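Local coordinates for NADP-dependent glyceraldehyde-3-phosphate dehydrogenase (Bacillus halodurans, PDB 3PRL), which probably oxidises glyceraldehyde 3-phosphate with NADP+ without phosphorylating it, as a member of the aldehyde dehydrogenase family, at residues N52-G57 with Q213-R218; V155-S160 with H225-P230; V183-A188 with I196-A201; I14-E19 with Q48-D53; K63-R68 with G206-I211. One frame throughout, in Å; residues are numbered along the deposited sequence.

Contact 1 (N52-G57 with Q213-R218)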
# COMPACT_ATOMS: atom_id res chain seq x y z
N ASN D 52 26.30 22.12 -21.12
CA ASN D 52 25.87 21.04 -22.00
C ASN D 52 26.70 19.79 -21.74
O ASN D 52 26.17 18.70 -21.60
CB ASN D 52 26.00 21.44 -23.48
CG ASN D 52 25.32 22.76 -23.79
OD1 ASN D 52 24.25 23.06 -23.27
ND2 ASN D 52 25.95 23.57 -24.65
N ASP D 53 28.01 19.97 -21.64
CA ASP D 53 28.91 18.86 -21.38
C ASP D 53 28.55 18.07 -20.14
O ASP D 53 28.59 16.84 -20.16
CB ASP D 53 30.36 19.33 -21.33
CG ASP D 53 30.99 19.42 -22.72
OD1 ASP D 53 30.27 19.24 -23.72
OD2 ASP D 53 32.22 19.66 -22.80
N ALA D 54 28.18 18.77 -19.08
CA ALA D 54 27.70 18.15 -17.85
C ALA D 54 26.40 17.39 -18.09
O ALA D 54 26.23 16.28 -17.60
CB ALA D 54 27.52 19.19 -16.77
N ILE D 55 25.48 18.00 -18.83
CA ILE D 55 24.19 17.36 -19.13
C ILE D 55 24.34 16.08 -19.96
O ILE D 55 23.58 15.12 -19.77
CB ILE D 55 23.18 18.34 -19.78
CG1 ILE D 55 22.75 19.38 -18.74
CG2 ILE D 55 21.94 17.60 -20.31
CD1 ILE D 55 21.79 20.43 -19.26
N GLN D 56 25.32 16.05 -20.86
CA GLN D 56 25.55 14.87 -21.69
C GLN D 56 26.20 13.75 -20.91
O GLN D 56 25.83 12.58 -21.09
CB GLN D 56 26.38 15.18 -22.94
CG GLN D 56 25.54 15.39 -24.20
CD GLN D 56 24.35 14.44 -24.29
OE1 GLN D 56 23.22 14.82 -23.96
NE2 GLN D 56 24.60 13.20 -24.72
N GLY D 57 27.17 14.10 -20.06
CA GLY D 57 27.85 13.11 -19.23
C GLY D 57 26.86 12.39 -18.33
O GLY D 57 26.98 11.19 -18.10
N GLN D 213 26.99 15.57 -11.46
CA GLN D 213 27.74 16.68 -12.04
C GLN D 213 27.39 17.95 -11.26
O GLN D 213 26.23 18.16 -10.91
CB GLN D 213 27.39 16.86 -13.52
CG GLN D 213 27.32 15.54 -14.31
CD GLN D 213 28.68 15.02 -14.75
OE1 GLN D 213 29.61 14.89 -13.94
NE2 GLN D 213 28.80 14.73 -16.04
N VAL D 214 28.40 18.77 -10.97
CA VAL D 214 28.17 20.06 -10.30
C VAL D 214 28.31 21.19 -11.31
O VAL D 214 29.33 21.31 -11.98
CB VAL D 214 29.13 20.33 -9.12
CG1 VAL D 214 28.73 21.61 -8.37
CG2 VAL D 214 29.17 19.13 -8.17
N VAL D 215 27.26 21.99 -11.46
CA VAL D 215 27.32 23.14 -12.33
C VAL D 215 27.29 24.38 -11.48
O VAL D 215 26.39 24.57 -10.69
CB VAL D 215 26.21 23.15 -13.42
CG1 VAL D 215 26.50 22.06 -14.47
CG2 VAL D 215 24.81 22.97 -12.81
N THR D 216 28.31 25.22 -11.61
CA THR D 216 28.33 26.50 -10.94
C THR D 216 28.53 27.61 -11.97
O THR D 216 29.12 27.41 -13.02
CB THR D 216 29.43 26.58 -9.84
OG1 THR D 216 30.70 26.26 -10.41
CG2 THR D 216 29.11 25.62 -8.69
N GLY D 217 28.01 28.78 -11.65
CA GLY D 217 28.03 29.88 -12.58
C GLY D 217 27.15 30.97 -12.04
O GLY D 217 26.33 30.73 -11.15
N ARG D 218 27.33 32.16 -12.59
CA ARG D 218 26.66 33.36 -12.12
C ARG D 218 25.18 33.11 -11.76
O ARG D 218 24.82 33.10 -10.58
CB ARG D 218 26.85 34.48 -13.15
CG ARG D 218 28.32 34.64 -13.58
CD ARG D 218 28.76 36.10 -13.58
NE ARG D 218 28.52 36.74 -12.29
CZ ARG D 218 29.46 37.21 -11.48
NH1 ARG D 218 29.11 37.78 -10.33
NH2 ARG D 218 30.75 37.14 -11.81

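Contact 2 (V155-S160 with H225-P230)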
# COMPACT_ATOMS: atom_id res chain seq x y z
N VAL D 155 17.89 12.44 -16.36
CA VAL D 155 18.78 13.40 -15.69
C VAL D 155 17.93 14.41 -14.94
O VAL D 155 17.06 15.07 -15.53
CB VAL D 155 19.72 14.12 -16.71
CG1 VAL D 155 20.61 15.11 -15.99
CG2 VAL D 155 20.58 13.12 -17.46
N VAL D 156 18.18 14.54 -13.64
CA VAL D 156 17.41 15.43 -12.76
C VAL D 156 18.22 16.67 -12.44
O VAL D 156 19.38 16.57 -12.04
CB VAL D 156 16.94 14.71 -11.44
CG1 VAL D 156 16.43 15.68 -10.38
CG2 VAL D 156 15.84 13.68 -11.76
N LEU D 157 17.60 17.84 -12.64
CA LEU D 157 18.23 19.10 -12.28
C LEU D 157 17.79 19.48 -10.88
O LEU D 157 16.60 19.67 -10.63
CB LEU D 157 17.89 20.22 -13.28
CG LEU D 157 18.51 21.58 -12.90
CD1 LEU D 157 19.98 21.63 -13.27
CD2 LEU D 157 17.76 22.74 -13.53
N ALA D 158 18.77 19.54 -9.98
CA ALA D 158 18.55 19.90 -8.58
C ALA D 158 19.17 21.26 -8.35
O ALA D 158 20.37 21.46 -8.58
CB ALA D 158 19.20 18.88 -7.66
N ILE D 159 18.32 22.19 -7.91
CA ILE D 159 18.74 23.56 -7.67
C ILE D 159 18.41 23.90 -6.22
O ILE D 159 17.25 23.98 -5.84
CB ILE D 159 18.03 24.56 -8.61
CG1 ILE D 159 17.83 23.96 -10.01
CG2 ILE D 159 18.79 25.93 -8.63
CD1 ILE D 159 16.69 24.64 -10.82
N SER D 160 19.45 24.08 -5.42
CA SER D 160 19.29 24.28 -3.99
C SER D 160 19.58 25.73 -3.54
O SER D 160 20.28 26.47 -4.24
CB SER D 160 20.13 23.25 -3.22
OG SER D 160 21.52 23.45 -3.43
N HIS D 225 19.38 28.74 -19.56
CA HIS D 225 19.93 27.65 -20.40
C HIS D 225 19.74 26.26 -19.78
O HIS D 225 19.46 25.29 -20.50
CB HIS D 225 21.41 27.91 -20.68
CG HIS D 225 22.06 26.92 -21.60
ND1 HIS D 225 21.94 26.98 -22.97
CD2 HIS D 225 22.85 25.85 -21.34
CE1 HIS D 225 22.63 25.99 -23.52
NE2 HIS D 225 23.19 25.29 -22.55
N LEU D 226 19.91 26.15 -18.47
CA LEU D 226 19.69 24.90 -17.76
C LEU D 226 18.21 24.52 -17.79
O LEU D 226 17.85 23.45 -18.25
CB LEU D 226 20.15 25.00 -16.31
CG LEU D 226 21.64 24.94 -15.99
CD1 LEU D 226 21.94 25.74 -14.73
CD2 LEU D 226 22.10 23.50 -15.83
N VAL D 227 17.37 25.44 -17.31
CA VAL D 227 15.94 25.21 -17.15
C VAL D 227 15.23 24.92 -18.48
O VAL D 227 14.22 24.22 -18.50
CB VAL D 227 15.31 26.40 -16.35
CG1 VAL D 227 13.94 26.79 -16.83
CG2 VAL D 227 15.29 26.06 -14.87
N GLU D 228 15.82 25.43 -19.56
CA GLU D 228 15.31 25.27 -20.92
C GLU D 228 15.90 24.09 -21.70
O GLU D 228 15.56 23.89 -22.85
CB GLU D 228 15.57 26.56 -21.72
CG GLU D 228 14.78 27.78 -21.26
CD GLU D 228 15.17 29.08 -21.97
OE1 GLU D 228 16.22 29.12 -22.66
OE2 GLU D 228 14.43 30.09 -21.82
N HIS D 229 16.79 23.32 -21.08
CA HIS D 229 17.56 22.29 -21.79
C HIS D 229 16.78 21.00 -22.07
O HIS D 229 16.37 20.33 -21.12
CB HIS D 229 18.83 21.95 -21.01
CG HIS D 229 19.98 21.55 -21.88
ND1 HIS D 229 20.10 20.28 -22.41
CD2 HIS D 229 21.05 22.24 -22.31
CE1 HIS D 229 21.20 20.22 -23.14
NE2 HIS D 229 21.80 21.40 -23.09
N PRO D 230 16.62 20.63 -23.36
CA PRO D 230 15.94 19.38 -23.71
C PRO D 230 16.52 18.14 -23.02
O PRO D 230 15.82 17.13 -22.90
CB PRO D 230 16.11 19.29 -25.24
CG PRO D 230 17.24 20.21 -25.57
CD PRO D 230 17.15 21.31 -24.56

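Contact 3 (V183-A188 with I196-A201)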
# COMPACT_ATOMS: atom_id res chain seq x y z
N VAL D 183 22.22 13.25 -11.85
CA VAL D 183 22.00 14.60 -11.37
C VAL D 183 22.92 15.64 -11.98
O VAL D 183 24.15 15.48 -12.06
CB VAL D 183 22.02 14.69 -9.82
CG1 VAL D 183 21.92 16.12 -9.37
CG2 VAL D 183 20.88 13.89 -9.19
N VAL D 184 22.30 16.72 -12.44
CA VAL D 184 23.00 17.98 -12.62
C VAL D 184 22.66 18.84 -11.41
O VAL D 184 21.49 19.18 -11.19
CB VAL D 184 22.63 18.65 -13.96
CG1 VAL D 184 23.28 20.01 -14.07
CG2 VAL D 184 23.10 17.77 -15.08
N PHE D 185 23.68 19.13 -10.59
CA PHE D 185 23.54 19.87 -9.34
C PHE D 185 24.00 21.33 -9.48
O PHE D 185 25.17 21.60 -9.77
CB PHE D 185 24.35 19.19 -8.23
CG PHE D 185 24.31 19.92 -6.88
CD1 PHE D 185 23.13 20.52 -6.41
CD2 PHE D 185 25.45 19.99 -6.07
CE1 PHE D 185 23.08 21.20 -5.20
CE2 PHE D 185 25.41 20.65 -4.83
CZ PHE D 185 24.23 21.26 -4.40
N LYS D 186 23.07 22.25 -9.26
CA LYS D 186 23.40 23.70 -9.21
C LYS D 186 23.11 24.30 -7.84
O LYS D 186 21.96 24.63 -7.55
CB LYS D 186 22.64 24.48 -10.31
CG LYS D 186 22.91 26.03 -10.35
CD LYS D 186 24.39 26.38 -10.08
CE LYS D 186 24.57 27.77 -9.47
NZ LYS D 186 25.79 27.82 -8.58
N PRO D 187 24.15 24.47 -6.99
CA PRO D 187 23.92 25.10 -5.67
C PRO D 187 23.62 26.58 -5.80
O PRO D 187 23.99 27.18 -6.79
CB PRO D 187 25.27 24.93 -4.95
CG PRO D 187 26.27 24.70 -6.01
CD PRO D 187 25.55 24.02 -7.14
N ALA D 188 22.97 27.18 -4.81
CA ALA D 188 22.98 28.63 -4.71
C ALA D 188 24.45 29.05 -4.64
O ALA D 188 25.27 28.35 -4.00
CB ALA D 188 22.24 29.09 -3.48
N ILE D 196 29.75 21.94 -2.60
CA ILE D 196 30.86 21.26 -3.28
C ILE D 196 31.48 20.24 -2.32
O ILE D 196 31.64 19.07 -2.68
CB ILE D 196 31.90 22.23 -3.92
CG1 ILE D 196 31.27 23.03 -5.08
CG2 ILE D 196 33.07 21.46 -4.49
CD1 ILE D 196 32.10 24.29 -5.49
N LYS D 197 31.77 20.67 -1.09
CA LYS D 197 32.27 19.78 -0.04
C LYS D 197 31.33 18.61 0.21
O LYS D 197 31.78 17.49 0.43
CB LYS D 197 32.54 20.52 1.28
CG LYS D 197 33.82 21.33 1.31
CD LYS D 197 35.05 20.44 1.32
CE LYS D 197 36.33 21.24 1.12
NZ LYS D 197 37.45 20.33 0.78
N MET D 198 30.02 18.86 0.17
CA MET D 198 29.06 17.75 0.26
C MET D 198 29.27 16.75 -0.86
O MET D 198 29.30 15.53 -0.61
CB MET D 198 27.62 18.25 0.28
CG MET D 198 26.59 17.13 0.26
SD MET D 198 24.98 17.70 -0.25
CE MET D 198 25.30 18.11 -1.98
N VAL D 199 29.40 17.25 -2.09
CA VAL D 199 29.55 16.40 -3.29
C VAL D 199 30.85 15.62 -3.28
O VAL D 199 30.91 14.47 -3.73
CB VAL D 199 29.40 17.20 -4.60
CG1 VAL D 199 30.02 16.47 -5.80
CG2 VAL D 199 27.93 17.46 -4.86
N GLU D 200 31.90 16.27 -2.79
CA GLU D 200 33.20 15.63 -2.60
C GLU D 200 33.10 14.31 -1.84
O GLU D 200 33.71 13.30 -2.24
CB GLU D 200 34.13 16.57 -1.85
CG GLU D 200 34.75 17.64 -2.72
CD GLU D 200 35.91 18.34 -2.03
OE1 GLU D 200 36.67 17.68 -1.29
OE2 GLU D 200 36.04 19.56 -2.25
N ALA D 201 32.37 14.33 -0.73
CA ALA D 201 32.11 13.14 0.08
C ALA D 201 31.42 12.04 -0.73
O ALA D 201 31.67 10.87 -0.50
CB ALA D 201 31.30 13.50 1.33

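Contact 4 (I14-E19 with Q48-D53)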
# COMPACT_ATOMS: atom_id res chain seq x y z
N ILE D 14 34.81 22.15 -9.72
CA ILE D 14 33.54 21.49 -10.00
C ILE D 14 33.76 20.08 -10.53
O ILE D 14 34.81 19.80 -11.10
CB ILE D 14 32.63 22.29 -11.00
CG1 ILE D 14 33.28 22.46 -12.38
CG2 ILE D 14 32.24 23.65 -10.40
CD1 ILE D 14 32.76 21.46 -13.43
N LEU D 15 32.77 19.22 -10.32
CA LEU D 15 32.79 17.86 -10.80
C LEU D 15 32.07 17.72 -12.12
O LEU D 15 30.88 18.05 -12.24
CB LEU D 15 32.13 16.92 -9.78
CG LEU D 15 32.09 15.42 -10.09
CD1 LEU D 15 33.49 14.79 -10.08
CD2 LEU D 15 31.21 14.73 -9.07
N ARG D 16 32.80 17.24 -13.11
CA ARG D 16 32.24 16.77 -14.37
C ARG D 16 32.89 15.42 -14.72
O ARG D 16 34.11 15.28 -14.68
CB ARG D 16 32.50 17.77 -15.49
CG ARG D 16 31.83 17.38 -16.80
CD ARG D 16 32.12 18.34 -17.95
NE ARG D 16 33.55 18.45 -18.21
CZ ARG D 16 34.28 19.53 -17.96
NH1 ARG D 16 35.58 19.51 -18.23
NH2 ARG D 16 33.71 20.62 -17.46
N ASN D 17 32.05 14.43 -15.04
CA ASN D 17 32.51 13.11 -15.52
C ASN D 17 33.57 12.40 -14.66
O ASN D 17 34.46 11.73 -15.19
CB ASN D 17 32.96 13.22 -16.99
CG ASN D 17 31.85 13.70 -17.91
OD1 ASN D 17 30.66 13.53 -17.63
ND2 ASN D 17 32.23 14.30 -19.04
N GLY D 18 33.47 12.56 -13.35
CA GLY D 18 34.38 11.89 -12.41
C GLY D 18 35.61 12.69 -12.02
O GLY D 18 36.19 12.45 -10.95
N GLU D 19 36.00 13.63 -12.87
CA GLU D 19 37.17 14.48 -12.60
C GLU D 19 36.81 15.86 -12.08
O GLU D 19 35.98 16.57 -12.67
CB GLU D 19 38.12 14.58 -13.81
CG GLU D 19 37.54 14.23 -15.18
CD GLU D 19 38.61 14.13 -16.26
OE1 GLU D 19 39.04 15.19 -16.78
OE2 GLU D 19 39.03 13.00 -16.59
N GLN D 48 28.20 28.15 -21.36
CA GLN D 48 27.09 27.40 -21.96
C GLN D 48 27.49 25.99 -22.41
O GLN D 48 26.69 25.05 -22.30
CB GLN D 48 26.45 28.19 -23.11
CG GLN D 48 25.40 29.21 -22.64
CD GLN D 48 24.84 30.08 -23.76
OE1 GLN D 48 25.58 30.78 -24.46
NE2 GLN D 48 23.52 30.05 -23.92
N GLU D 49 28.74 25.84 -22.87
CA GLU D 49 29.25 24.54 -23.33
C GLU D 49 29.49 23.60 -22.16
O GLU D 49 28.89 22.53 -22.10
CB GLU D 49 30.55 24.69 -24.13
CG GLU D 49 30.40 25.37 -25.46
CD GLU D 49 29.83 26.76 -25.32
OE1 GLU D 49 30.54 27.67 -24.82
OE2 GLU D 49 28.65 26.94 -25.70
N GLU D 50 30.35 24.01 -21.23
CA GLU D 50 30.65 23.20 -20.05
C GLU D 50 29.37 22.73 -19.33
O GLU D 50 29.40 21.69 -18.65
CB GLU D 50 31.61 23.93 -19.12
CG GLU D 50 32.92 24.27 -19.82
CD GLU D 50 33.82 25.15 -19.00
OE1 GLU D 50 33.39 26.24 -18.56
OE2 GLU D 50 34.99 24.74 -18.81
N VAL D 51 28.27 23.47 -19.51
CA VAL D 51 26.94 23.13 -18.97
C VAL D 51 26.23 22.03 -19.78
O VAL D 51 25.62 21.13 -19.20
CB VAL D 51 26.03 24.39 -18.85
CG1 VAL D 51 24.56 24.01 -18.72
CG2 VAL D 51 26.43 25.23 -17.66
N ASN D 52 26.30 22.12 -21.12
CA ASN D 52 25.87 21.04 -22.00
C ASN D 52 26.70 19.79 -21.74
O ASN D 52 26.17 18.70 -21.60
CB ASN D 52 26.00 21.44 -23.48
CG ASN D 52 25.32 22.76 -23.79
OD1 ASN D 52 24.25 23.06 -23.27
ND2 ASN D 52 25.95 23.57 -24.65
N ASP D 53 28.01 19.97 -21.64
CA ASP D 53 28.91 18.86 -21.38
C ASP D 53 28.55 18.07 -20.14
O ASP D 53 28.59 16.84 -20.16
CB ASP D 53 30.36 19.33 -21.33
CG ASP D 53 30.99 19.42 -22.72
OD1 ASP D 53 30.27 19.24 -23.72
OD2 ASP D 53 32.22 19.66 -22.80

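Contact 5 (K63-R68 with G206-I211)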
# COMPACT_ATOMS: atom_id res chain seq x y z
N LYS D 63 22.52 5.51 -18.25
CA LYS D 63 22.22 4.20 -18.83
C LYS D 63 23.03 3.07 -18.17
O LYS D 63 22.62 1.90 -18.18
CB LYS D 63 22.39 4.22 -20.35
CG LYS D 63 21.86 5.50 -21.02
CD LYS D 63 21.73 5.38 -22.53
CE LYS D 63 21.77 6.75 -23.22
NZ LYS D 63 23.18 7.26 -23.40
N ILE D 64 24.17 3.41 -17.57
CA ILE D 64 24.97 2.43 -16.82
C ILE D 64 24.45 2.33 -15.37
O ILE D 64 24.15 1.24 -14.88
CB ILE D 64 26.51 2.75 -16.89
CG1 ILE D 64 27.05 2.44 -18.30
CG2 ILE D 64 27.31 1.99 -15.81
CD1 ILE D 64 28.14 3.38 -18.79
N TRP D 65 24.33 3.48 -14.72
CA TRP D 65 23.82 3.56 -13.35
C TRP D 65 22.45 2.91 -13.13
O TRP D 65 22.27 2.12 -12.19
CB TRP D 65 23.77 5.03 -12.94
CG TRP D 65 23.30 5.27 -11.56
CD1 TRP D 65 22.17 5.94 -11.18
CD2 TRP D 65 23.96 4.87 -10.35
NE1 TRP D 65 22.08 5.97 -9.81
CE2 TRP D 65 23.17 5.32 -9.27
CE3 TRP D 65 25.13 4.15 -10.08
CZ2 TRP D 65 23.51 5.08 -7.94
CZ3 TRP D 65 25.48 3.92 -8.75
CH2 TRP D 65 24.68 4.38 -7.70
N LYS D 66 21.49 3.22 -14.01
CA LYS D 66 20.09 2.80 -13.83
C LYS D 66 19.90 1.29 -13.81
O LYS D 66 18.92 0.79 -13.25
CB LYS D 66 19.18 3.39 -14.92
CG LYS D 66 19.21 2.64 -16.24
CD LYS D 66 18.17 3.16 -17.20
CE LYS D 66 18.33 2.51 -18.57
NZ LYS D 66 17.30 3.01 -19.55
N ILE D 67 20.83 0.58 -14.44
CA ILE D 67 20.73 -0.86 -14.52
C ILE D 67 21.52 -1.53 -13.40
O ILE D 67 21.53 -2.76 -13.30
CB ILE D 67 21.10 -1.41 -15.93
CG1 ILE D 67 22.48 -0.91 -16.39
CG2 ILE D 67 20.01 -1.04 -16.94
CD1 ILE D 67 23.16 -1.79 -17.44
N ARG D 68 22.16 -0.75 -12.53
CA ARG D 68 22.82 -1.32 -11.36
C ARG D 68 21.80 -1.90 -10.37
O ARG D 68 20.78 -1.25 -10.09
CB ARG D 68 23.70 -0.30 -10.63
CG ARG D 68 24.75 0.36 -11.51
CD ARG D 68 25.97 -0.53 -11.68
NE ARG D 68 26.76 -0.64 -10.46
CZ ARG D 68 27.53 0.34 -9.97
NH1 ARG D 68 27.59 1.51 -10.58
NH2 ARG D 68 28.22 0.13 -8.85
N GLY D 206 32.73 6.79 -3.68
CA GLY D 206 32.77 5.92 -4.86
C GLY D 206 31.68 6.15 -5.90
O GLY D 206 31.30 5.21 -6.59
N ALA D 207 31.17 7.37 -6.02
CA ALA D 207 30.19 7.66 -7.08
C ALA D 207 30.81 7.40 -8.45
O ALA D 207 31.89 7.92 -8.74
CB ALA D 207 29.72 9.09 -6.99
N PRO D 208 30.16 6.55 -9.28
CA PRO D 208 30.69 6.39 -10.64
C PRO D 208 30.64 7.71 -11.41
O PRO D 208 29.87 8.61 -11.06
CB PRO D 208 29.76 5.35 -11.26
CG PRO D 208 29.25 4.56 -10.09
CD PRO D 208 29.14 5.53 -8.95
N GLU D 209 31.48 7.82 -12.44
CA GLU D 209 31.63 9.05 -13.25
C GLU D 209 30.32 9.47 -13.91
O GLU D 209 29.62 8.65 -14.47
CB GLU D 209 32.70 8.82 -14.32
CG GLU D 209 32.54 7.48 -15.03
CD GLU D 209 33.66 7.15 -15.99
OE1 GLU D 209 34.83 7.07 -15.56
OE2 GLU D 209 33.34 6.94 -17.18
N GLY D 210 29.99 10.76 -13.83
CA GLY D 210 28.80 11.31 -14.50
C GLY D 210 27.49 11.36 -13.71
O GLY D 210 26.67 12.26 -13.92
N ILE D 211 27.28 10.38 -12.82
CA ILE D 211 26.03 10.27 -12.03
C ILE D 211 25.66 11.55 -11.30
O ILE D 211 24.47 11.90 -11.21
CB ILE D 211 26.14 9.12 -10.99
CG1 ILE D 211 26.61 7.84 -11.65
CG2 ILE D 211 24.81 8.91 -10.25
CD1 ILE D 211 25.87 7.50 -12.92

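Contact 1 (N52-G57 with Q213-R218)
Gln-213 lays its side chain along the face of helix 48-65 formed by Ala-54 and Gly-57. Its CB meets the Ala-54 methyl at 4.0 Å (CB to CB), and its CG lies 3.5 Å from Ala-54 O. With CG beside the backbone N (chi1 -44°) and a bend at chi2 (-81°), the chain folds down so that the amide nitrogen arrives over the same helical turn. There NE2 of Gln-213 gives a weak hydrogen bond to Ala-54 O, 3.4 Å long with an N-H...O angle of 150°. The main restraint on this amide is at its other end, where OE1 accepts from the backbone N of Asn-17; the weak NE2 bond is merely consistent with that orientation. Gly-57 takes part by being small: its CA lies 3.7 Å from Gln-213 NE2, and a CB at this position would fall about 2.5 Å from that nitrogen, a clash. The apolar half of the contact is made by Val-215, two residues along and directed to the same side of the chain, whose CG1 sits 3.8 Å from the Ala-54 CB. The single methyl of Ala-54 is thus touched by both Gln-213 CB and Val-215 CG1. Strand 212-214 pairs in parallel with strand 182-186, through backbone bonds of Gln-213 and Val-215 to Phe-185, while Val-214 bonds to Leu-15 of strand 10-16. Helix 48-65 packs on strand 212-214 and the residue after it, while Val-215 also touches Val-184 and the NADP+-binding Lys-186 of strand 182-186.

Contact 2 (V155-S160 with H225-P230)
A first torsion of 178° at Leu-157 swings CG away from the backbone N and extends the side chain from strand 144-159 toward helix 223-227, while Leu-226 carries CG beside its own N (chi1 -76°) and reaches back from the helix. The two side chains cross at about a right angle and touch through one branch each: CD1 of Leu-157 lies 3.8 Å from CD2 of Leu-226. The other branch of Leu-157 is engaged as well, its CD2 standing 4.3 Å from CG2 of Val-227. One leucine fork therefore straddles two successive helix residues, and it has more surface buried than any other single residue here. The contact is wholly apolar; no hydrogen bond links the segments. Just after these residues the helix ends, with His-229 N bonding to Leu-226 O at 3.0 Å, and the imidazole NE2 atoms of His-225 and His-229 both meet Asn-52 OD1 of helix 48-65. Leu-157 also packs on Val-184 and Ile-235 of the two flanking parallel strands. A helix laid on the parallel core strands of the sheet fits the Rossmann-like coenzyme domain of aldehyde dehydrogenases, and the strand leads directly into Ser-160, an NADP+-binding residue.

Contact 3 (V183-A188 with I196-A201)
This is an apolar strand-to-helix packing inside a beta-alpha-beta crossover: strand 182-186 runs into helix 192-204, which returns the chain to strand 212-214 in the Rossmann-like coenzyme domain. The evidence lies in one aromatic ring. With CG turned opposite the backbone N (chi1 178°), Phe-185 sends its ring out from the sheet toward the helix, and two methyl groups approach the CD2-CE2 side of the ring obliquely. CG2 of Val-199 is 3.7 Å from Phe-185 CD2, and the terminal CE of Met-198 is 3.8 Å from Phe-185 CE2. Met-198 reaches the ring because its otherwise extended chain turns at the last torsion (chi3 68°), bringing CE round to the phenyl group. With a serine in place of Phe-185, the methyls of Met-198 and Val-199 would probably be left facing a gap between helix and sheet. Strand alternation puts Val-184 and Lys-186 on the other side, where both touch Val-215; Lys-186 binds NADP+, and Phe-185 itself touches Ser-160, another residue of that site. On the side of the helix turned from strand 182-186, near Phe-10, Lys-197 and Glu-200 form a weak salt bridge about one turn apart (NZ to OE2 3.4 Å). Helix 167-178 adds Ala-169 against Phe-185 and Ile-173 against Met-198. The ring is also covered from within its own segment: CD of Pro-187 sits 3.9 Å above the Phe-185 ring plane, over its centre.

Contact 4 (I14-E19 with Q48-D53)
Arg-16, Asp-53 and Glu-50 carry this contact, which sets a beta hairpin against the first turns of helix 48-65. The hairpin joins strands 10-16 and 19-21 through a type I' turn at Asn-17 and Gly-18, closed by Arg-16 N to Glu-19 O at 3.3 Å and Glu-19 N to Arg-16 O at 3.1 Å. Arg-16 buries the most surface. Extended through its first two torsions, it bends at chi3 (59°), which swings the guanidinium along the helix toward Glu-50. Its touch on Asp-53 is made by carbon, CD to CB at 3.9 Å; the guanidinium and carboxylate planes stand 67° apart and their charged atoms do not meet. Glu-50 lends its CB, approached obliquely by the guanidinium, while its carboxylate is engaged elsewhere, OE2 with Arg-24 N and OE1 with the hydroxyls of Ser-23 and Ser-47. Any attraction between the opposite charges is likely to be diffuse, as no salt bridge forms. Arg-16 also packs on Gln-213, which places the hairpin beside strand 212-214. Arg-16 NH2, buried here without a hydrogen-bonding partner in the model, ends 4.3 Å from Glu-50 CB and 4.5 Å from Glu-50 OE2.

Contact 5 (K63-R68 with G206-I211)
The indole of Trp-65 receives Ile-211 on one face: CG2 lies 3.9 Å from the centroid of the five-membered ring and only 3° off its normal, a well-centred CH-pi contact. Pro-208 meets the six-membered ring obliquely, its CD 4.0 Å from Trp-65 CZ3. The second flat group, the guanidinium of Arg-68, has the same proline at its edge and near its plane, with NH1 3.5 Å from Pro-208 CG. The other branch of Ile-211 comes to the root of the indole, CD1 to Trp-65 CB at 3.2 Å, an unusually short approach whose exact value is doubtful. The indole NE1 bonds to Leu-177 O, which restrains its rotation, and Arg-68 NE forms a salt bridge with Glu-72. Replacing Trp-65 by an alanine would probably strip Ile-211 CG2 of the ring it lies over and leave Leu-177 O without its indole donor. Both backbones turn here: a type I turn from Trp-65 to Arg-68 closes with Arg-68 N to Trp-65 O at 2.9 Å, and a type II turn runs from Pro-208 to Ile-211. Gly-206, at positive phi, ends helix 192-204 in a Schellman motif. The contact thus pins the helix-to-strand loop of a beta-alpha-beta crossover against the end of helix 48-65, away from the coenzyme site.

Overall arrangement
Helix 48-65 links contacts 4, 1 and 5 in chain order: its start meets the hairpin of 14-19, its next turn meets strand 212-214, and its end meets the loop 206-211. Contacts 1 and 4 nearly coincide, their centres about 4 Å apart, whereas contact 5 lies about 16 Å from each. Contacts 1, 2 and 3 reach one sheet, in which strand 182-186 pairs with both 144-159 and 212-214. Contact 3 is nested within the loops closed by contacts 1, 2 and 5; contact 2 crosses contact 1 along the chain. The N-terminal hairpin and helix 48-65 thus pack beside the coenzyme-binding sheet, whose strands lead to Ser-160 and carry Lys-186 of the NADP+ site.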